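Local structure of nitronate monooxygenase family protein (4QIT) at residues 34-39 and 65-70; 113-118 and 307-312; 163-168 and 200-205. The protein catalyses the oxidative denitrification of alkyl nitronates with molecular oxygen, using FMN as cofactor, with the toxin propionate 3-nitronate as presumed physiological substrate. The protein carries 1 engineered substitution. One frame throughout, in Å; residues are numbered along the deposited sequence.

Interaction 1 (34-39 and 65-70)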
# COMPACT_ATOMS: atom_id res chain seq x y z
N LEU A 34 13.72 16.83 19.61
CA LEU A 34 13.65 15.52 18.96
C LEU A 34 14.74 15.38 17.90
O LEU A 34 15.46 14.38 17.86
CB LEU A 34 12.26 15.28 18.34
CG LEU A 34 12.15 13.99 17.54
CD1 LEU A 34 12.38 12.78 18.43
CD2 LEU A 34 10.79 13.89 16.86
N ALA A 35 14.85 16.40 17.04
CA ALA A 35 15.84 16.41 15.97
C ALA A 35 17.25 16.28 16.53
O ALA A 35 18.06 15.49 16.03
CB ALA A 35 15.71 17.70 15.13
N ALA A 36 17.55 17.05 17.58
CA ALA A 36 18.90 17.05 18.13
C ALA A 36 19.24 15.71 18.77
O ALA A 36 20.38 15.24 18.66
CB ALA A 36 19.07 18.17 19.12
N ALA A 37 18.26 15.10 19.42
CA ALA A 37 18.47 13.80 20.04
C ALA A 37 18.84 12.73 19.00
O ALA A 37 19.78 11.96 19.19
CB ALA A 37 17.24 13.38 20.84
N VAL A 38 18.10 12.72 17.89
CA VAL A 38 18.38 11.76 16.83
C VAL A 38 19.73 12.02 16.16
O VAL A 38 20.51 11.09 15.92
CB VAL A 38 17.24 11.76 15.79
CG1 VAL A 38 17.58 10.87 14.61
CG2 VAL A 38 15.96 11.31 16.46
N SER A 39 20.02 13.28 15.86
CA SER A 39 21.31 13.64 15.28
C SER A 39 22.46 13.30 16.24
O SER A 39 23.45 12.72 15.82
CB SER A 39 21.34 15.11 14.89
OG SER A 39 20.49 15.35 13.77
N ARG A 65 20.74 23.79 16.51
CA ARG A 65 22.20 23.91 16.58
C ARG A 65 22.71 24.14 18.00
O ARG A 65 23.87 23.83 18.29
CB ARG A 65 22.70 25.03 15.67
CG ARG A 65 22.73 24.65 14.20
CD ARG A 65 23.67 25.55 13.42
NE ARG A 65 23.36 25.56 11.99
CZ ARG A 65 24.03 24.89 11.06
NH1 ARG A 65 25.08 24.15 11.39
NH2 ARG A 65 23.66 24.97 9.79
N GLY A 66 21.86 24.68 18.87
CA GLY A 66 22.22 24.84 20.26
C GLY A 66 22.16 23.54 21.03
O GLY A 66 22.61 23.46 22.17
N LEU A 67 21.59 22.50 20.40
CA LEU A 67 21.40 21.21 21.05
C LEU A 67 22.20 20.06 20.41
O LEU A 67 22.35 19.00 21.01
CB LEU A 67 19.91 20.85 21.08
CG LEU A 67 18.94 21.79 21.78
CD1 LEU A 67 17.50 21.35 21.53
CD2 LEU A 67 19.23 21.83 23.27
N THR A 68 22.69 20.27 19.19
CA THR A 68 23.53 19.28 18.51
C THR A 68 24.56 19.93 17.60
O THR A 68 24.29 20.97 17.00
CB THR A 68 22.67 18.27 17.68
OG1 THR A 68 23.51 17.25 17.12
CG2 THR A 68 21.91 18.97 16.56
N ASP A 69 25.74 19.31 17.51
CA ASP A 69 26.78 19.73 16.56
C ASP A 69 26.64 18.98 15.24
O ASP A 69 27.34 19.28 14.28
CB ASP A 69 28.20 19.40 17.08
CG ASP A 69 28.57 20.18 18.32
OD1 ASP A 69 28.01 21.26 18.56
OD2 ASP A 69 29.46 19.69 19.06
N LYS A 70 25.76 18.00 15.20
CA LYS A 70 25.66 17.09 14.08
C LYS A 70 24.66 17.56 13.01
O LYS A 70 23.88 18.49 13.25
CB LYS A 70 25.36 15.67 14.60
CG LYS A 70 26.54 15.08 15.39
CD LYS A 70 26.17 13.85 16.22
CE LYS A 70 27.29 13.41 17.16
NZ LYS A 70 27.54 14.39 18.28

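Interaction 2 (113-118 and 307-312)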
# COMPACT_ATOMS: atom_id res chain seq x y z
N ASN A 113 -4.43 31.39 4.00
CA ASN A 113 -3.41 30.53 3.42
C ASN A 113 -2.33 30.27 4.47
O ASN A 113 -1.25 30.86 4.43
CB ASN A 113 -2.82 31.22 2.19
CG ASN A 113 -1.91 30.32 1.40
OD1 ASN A 113 -1.85 29.12 1.65
ND2 ASN A 113 -1.21 30.90 0.43
N ILE A 114 -2.62 29.36 5.39
CA ILE A 114 -1.79 29.23 6.59
C ILE A 114 -0.43 28.60 6.37
O ILE A 114 0.50 28.81 7.15
CB ILE A 114 -2.52 28.47 7.70
CG1 ILE A 114 -2.96 27.09 7.19
CG2 ILE A 114 -3.72 29.26 8.18
CD1 ILE A 114 -3.36 26.14 8.32
N TYR A 115 -0.29 27.82 5.30
CA TYR A 115 0.98 27.19 4.99
C TYR A 115 1.47 27.70 3.65
O TYR A 115 1.08 27.18 2.59
CB TYR A 115 0.83 25.66 4.91
CG TYR A 115 0.53 24.96 6.21
CD1 TYR A 115 0.75 25.57 7.44
CD2 TYR A 115 0.03 23.66 6.21
CE1 TYR A 115 0.47 24.91 8.63
CE2 TYR A 115 -0.24 22.99 7.39
CZ TYR A 115 -0.03 23.62 8.60
OH TYR A 115 -0.31 22.96 9.78
N LEU A 116 2.34 28.71 3.67
CA LEU A 116 2.87 29.23 2.41
C LEU A 116 3.84 28.23 1.81
O LEU A 116 4.73 27.72 2.50
CB LEU A 116 3.55 30.58 2.61
CG LEU A 116 2.68 31.71 3.15
CD1 LEU A 116 3.50 32.99 3.29
CD2 LEU A 116 1.48 31.94 2.25
N SER A 117 3.64 27.93 0.54
CA SER A 117 4.55 27.07 -0.19
C SER A 117 5.90 27.75 -0.38
O SER A 117 5.99 28.98 -0.40
CB SER A 117 3.96 26.74 -1.56
OG SER A 117 4.87 25.97 -2.32
N PHE A 118 6.94 26.93 -0.51
CA PHE A 118 8.28 27.40 -0.86
C PHE A 118 8.20 28.17 -2.17
O PHE A 118 8.97 29.10 -2.41
CB PHE A 118 9.20 26.18 -1.01
CG PHE A 118 10.67 26.53 -1.08
CD1 PHE A 118 11.34 27.06 0.02
CD2 PHE A 118 11.39 26.29 -2.25
CE1 PHE A 118 12.69 27.36 -0.05
CE2 PHE A 118 12.75 26.58 -2.32
CZ PHE A 118 13.40 27.12 -1.23
N PHE A 307 -6.31 25.94 2.85
CA PHE A 307 -7.44 26.65 3.45
C PHE A 307 -8.33 25.71 4.26
O PHE A 307 -8.83 26.10 5.32
CB PHE A 307 -8.26 27.38 2.38
CG PHE A 307 -7.46 28.38 1.59
CD1 PHE A 307 -7.28 29.68 2.06
CD2 PHE A 307 -6.89 28.02 0.37
CE1 PHE A 307 -6.54 30.60 1.33
CE2 PHE A 307 -6.15 28.94 -0.36
CZ PHE A 307 -5.97 30.22 0.13
N VAL A 308 -8.54 24.50 3.77
CA VAL A 308 -9.31 23.50 4.51
C VAL A 308 -8.72 23.26 5.90
O VAL A 308 -9.45 23.21 6.89
CB VAL A 308 -9.41 22.17 3.74
CG1 VAL A 308 -10.16 21.12 4.57
CG2 VAL A 308 -10.09 22.38 2.41
N TYR A 309 -7.39 23.14 5.97
CA TYR A 309 -6.76 22.92 7.28
C TYR A 309 -6.96 24.10 8.23
O TYR A 309 -7.07 23.90 9.44
CB TYR A 309 -5.28 22.55 7.14
CG TYR A 309 -4.76 21.76 8.33
CD1 TYR A 309 -5.55 20.81 8.94
CD2 TYR A 309 -3.48 21.97 8.83
CE1 TYR A 309 -5.10 20.07 10.02
CE2 TYR A 309 -3.02 21.23 9.93
CZ TYR A 309 -3.84 20.28 10.51
OH TYR A 309 -3.40 19.54 11.59
N ASP A 310 -7.03 25.32 7.70
CA ASP A 310 -7.31 26.48 8.54
C ASP A 310 -8.68 26.34 9.20
O ASP A 310 -8.84 26.63 10.39
CB ASP A 310 -7.23 27.75 7.69
CG ASP A 310 -7.21 29.02 8.54
OD1 ASP A 310 -6.62 29.01 9.64
OD2 ASP A 310 -7.79 30.04 8.10
N ALA A 311 -9.67 25.86 8.44
CA ALA A 311 -11.00 25.64 8.99
C ALA A 311 -10.96 24.54 10.06
O ALA A 311 -11.52 24.69 11.15
CB ALA A 311 -12.00 25.29 7.88
N THR A 312 -10.28 23.45 9.75
CA THR A 312 -10.18 22.33 10.67
C THR A 312 -9.47 22.74 11.96
O THR A 312 -9.90 22.35 13.05
CB THR A 312 -9.45 21.16 10.00
OG1 THR A 312 -10.25 20.68 8.91
CG2 THR A 312 -9.20 20.01 10.98

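Interaction 3 (163-168 and 200-205)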
# COMPACT_ATOMS: atom_id res chain seq x y z
N THR A 163 6.16 9.83 -4.68
CA THR A 163 5.30 8.66 -4.44
C THR A 163 5.21 7.71 -5.62
O THR A 163 4.62 6.64 -5.51
CB THR A 163 3.86 9.05 -4.01
OG1 THR A 163 3.17 9.65 -5.12
CG2 THR A 163 3.87 9.98 -2.81
N THR A 164 5.80 8.10 -6.75
CA THR A 164 5.73 7.29 -7.97
C THR A 164 7.03 7.45 -8.74
O THR A 164 7.75 8.43 -8.54
CB THR A 164 4.61 7.75 -8.93
OG1 THR A 164 4.93 9.06 -9.43
CG2 THR A 164 3.25 7.77 -8.24
N PRO A 165 7.31 6.52 -9.65
CA PRO A 165 8.46 6.68 -10.55
C PRO A 165 8.40 7.97 -11.37
O PRO A 165 9.45 8.58 -11.63
CB PRO A 165 8.34 5.46 -11.47
CG PRO A 165 7.73 4.41 -10.58
CD PRO A 165 6.72 5.17 -9.76
N GLU A 166 7.20 8.39 -11.76
CA GLU A 166 7.06 9.64 -12.52
C GLU A 166 7.46 10.84 -11.66
O GLU A 166 8.15 11.75 -12.13
CB GLU A 166 5.63 9.79 -13.06
CG GLU A 166 5.21 8.74 -14.11
CD GLU A 166 5.06 7.33 -13.56
OE1 GLU A 166 4.80 7.16 -12.35
OE2 GLU A 166 5.22 6.37 -14.34
N GLU A 167 7.05 10.85 -10.40
CA GLU A 167 7.47 11.92 -9.50
C GLU A 167 8.97 11.86 -9.23
O GLU A 167 9.63 12.89 -9.13
CB GLU A 167 6.63 11.91 -8.21
CG GLU A 167 5.19 12.38 -8.46
CD GLU A 167 4.27 12.14 -7.28
OE1 GLU A 167 4.71 11.54 -6.27
OE2 GLU A 167 3.08 12.55 -7.37
N ALA A 168 9.50 10.64 -9.13
CA ALA A 168 10.94 10.47 -8.92
C ALA A 168 11.74 11.03 -10.10
O ALA A 168 12.82 11.59 -9.89
CB ALA A 168 11.27 9.01 -8.69
N ALA A 200 -1.67 6.90 -7.43
CA ALA A 200 -1.34 5.51 -7.75
C ALA A 200 -1.27 4.64 -6.48
O ALA A 200 -1.40 3.42 -6.56
CB ALA A 200 -0.03 5.43 -8.51
N ALA A 201 -1.05 5.28 -5.33
CA ALA A 201 -1.07 4.59 -4.04
C ALA A 201 -0.21 3.31 -4.03
O ALA A 201 -0.68 2.20 -3.74
CB ALA A 201 -2.51 4.28 -3.62
N ILE A 202 1.07 3.49 -4.36
CA ILE A 202 2.02 2.40 -4.44
C ILE A 202 2.60 2.09 -3.05
O ILE A 202 2.99 3.01 -2.31
CB ILE A 202 3.17 2.75 -5.40
CG1 ILE A 202 2.62 3.14 -6.77
CG2 ILE A 202 4.15 1.59 -5.52
CD1 ILE A 202 3.68 3.65 -7.73
N GLY A 203 2.63 0.81 -2.69
CA GLY A 203 3.16 0.42 -1.40
C GLY A 203 4.66 0.55 -1.34
O GLY A 203 5.34 0.50 -2.38
N THR A 204 5.19 0.69 -0.13
CA THR A 204 6.62 0.88 0.07
C THR A 204 7.48 -0.20 -0.59
O THR A 204 8.50 0.11 -1.23
CB THR A 204 6.94 0.96 1.58
OG1 THR A 204 6.26 2.08 2.15
CG2 THR A 204 8.43 1.12 1.82
N LEU A 205 7.09 -1.47 -0.45
CA LEU A 205 7.90 -2.56 -0.98
C LEU A 205 8.03 -2.46 -2.49
O LEU A 205 9.13 -2.66 -3.03
CB LEU A 205 7.31 -3.91 -0.57
CG LEU A 205 8.11 -5.11 -1.07
CD1 LEU A 205 8.35 -6.10 0.06
CD2 LEU A 205 7.35 -5.76 -2.23
O HOH W 1 1.92 6.24 -5.15
O HOH W 2 0.78 8.51 -6.11

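Interaction 1 (34-39 and 65-70)
Ala-36 and Ser-39, one turn apart on helix 32-41, present their CB atoms to Leu-67, Thr-68 and Lys-70 in the loop that carries the chain from helix 54-65 into strand 72-77. This is the outer layer of a TIM barrel, where one helix packs against the turn that leads back into the sheet. The tightest carbon pair joins Ala-36 CB to Leu-67 CB at 3.4 Å, shorter than usual van der Waals contact. Beside it, Thr-68 lays CB and CG2 on the same methyl, with Thr-68 CB 3.9 Å from Ala-36 CB. A turn further on, Ser-39 CB meets Thr-68 OG1 at 3.8 Å and Lys-70 CB at 4.1 Å. At one exposed end of the contact, the aliphatic part of Lys-70 passes beside the Ser-39 carbonyl, with Lys-70 CB 3.7 Å from Ser-39 O. No hydrogen bond crosses between 34-39 and 65-70, so the two are joined directly by packing.

The polar atoms are held from the next shell. Thr-68 OG1 stands anti to the backbone N (chi1 -176°), and from there it accepts from Lys-70 N at 3.1 Å with an N-H...O angle of 161°, closing an ST turn. The same hydroxyl hydrogen-bonds Asn-40 OD1, while Asn-40 ND2 bonds Leu-67 O. The residue right after the helical segment thus grips the loop at two points and ties it to the helix.

On the far side of the helix, Leu-34 and Val-38 pack on Ala-344 of the C-terminal helix and on Gln-23 of strand 21-23. Ser-39 OG bonds both Pro-71 O, just before strand 72-77, and the N of Gly-45, the first residue of strand 45-48.

Interaction 2 (113-118 and 307-312)
Asn-113 and Phe-307 bring their CA atoms to 5.6 Å where an irregular piece of chain passes the opening turns of helix 307-320, with Ile-114 and Asp-310 the next close pair. A loop following helix 86-101 is thus packed on the start of a later helix, outside the strands of the parallel barrel sheet. No hydrogen bond spans the gap. The Phe-307 ring lies obliquely beside Asn-113, with Phe-307 CE1 3.5 Å from Asn-113 N.

Both branches of Ile-114 meet Asp-310. Ile-114 CG2 lies against the carboxylate, 3.3 Å from Asp-310 OD1, while Asp-310 OD2 bonds the backbone N of Lys-112. The other branch leaves through CG1, placed between the backbone N and the carbonyl carbon (chi1 56°). Its tip, Ile-114 CD1, comes to 3.8 Å from Asp-310 N, with Tyr-309 CD2 a little farther off, and packs near the rim of one face of the Tyr-115 ring. The two tyrosine rings meet obliquely, centroids 5.9 Å apart and planes at 55°. Tyr-115 OH comes to the edge of the Tyr-309 ring, near its plane and 3.2 Å from Tyr-309 CE2.

The Tyr-115 side chain lies about 6 Å from the bound nitroethane, close to Leu-27 of the FMN site. Behind the contact, helix 86-101 covers Phe-307 and Ala-311, while Phe-118 packs on helix 124-131 and shares backbone hydrogen bonds with Phe-77 of strand 72-77.

Interaction 3 (163-168 and 200-205)
Ile-202 reaches across to the turn formed by Thr-163, Thr-164 and Pro-165. Ile-202 CB sits 4.2 Å from Thr-163 O; CG1 is anti to the carbonyl carbon (chi1 -55°), and chi2, at 174°, extends the chain to CD1. That tip methyl meets three residues: Thr-163 O at 3.8 Å, Pro-165 CD at 4.0 Å, approached tip to tip, and Thr-164 CG2. The side chains of Thr-164 and Ile-202 cross at about a right angle. Ala-200 CB closes on the same threonine methyl.

Water bridges the backbones beside this apolar patch: water 1 accepts from Ile-202 N and donates to Thr-163 O at 2.8 Å. The turn itself is held from within. Glu-167 OE1 accepts from both Thr-163 N and Thr-163 OG1, the hydroxyl coming from above the carboxylate plane. Thr-164, the N-cap of helix 165-173, takes Glu-167 N on OG1 at 2.9 Å.

Gln-334 of the second subunit bonds Ala-201 O and Gly-203 N, placing the junction at the dimer interface. Thr-163 follows the C-terminal end of barrel strand 157-162, its side chain about 8 Å from the FMN, and Leu-207 of helix 204-212 packs on Ile-202 and Pro-165.

Overall arrangement
Interactions 1 and 3 lie on the TIM barrel, whereas interaction 2 joins segments beside it; their centres are 25 to 31 Å apart, with no touch between them. Interaction 1 closes first along the chain, tying helix 32-41 to the loop before strand 72-77. Interaction 2 then opens and spans 188 residues, returning only at helix 307-320; interaction 3, between the start of helix 165-173 and the approach to helix 204-212, is nested inside that loop. Interactions 2 and 3 each bring a side chain, Tyr-115 and Thr-163, to about 8 Å from the FMN. Interaction 3 alone also touches the second subunit, so it stands between flavin site and dimer interface, while interaction 1 is packing in the outer layer.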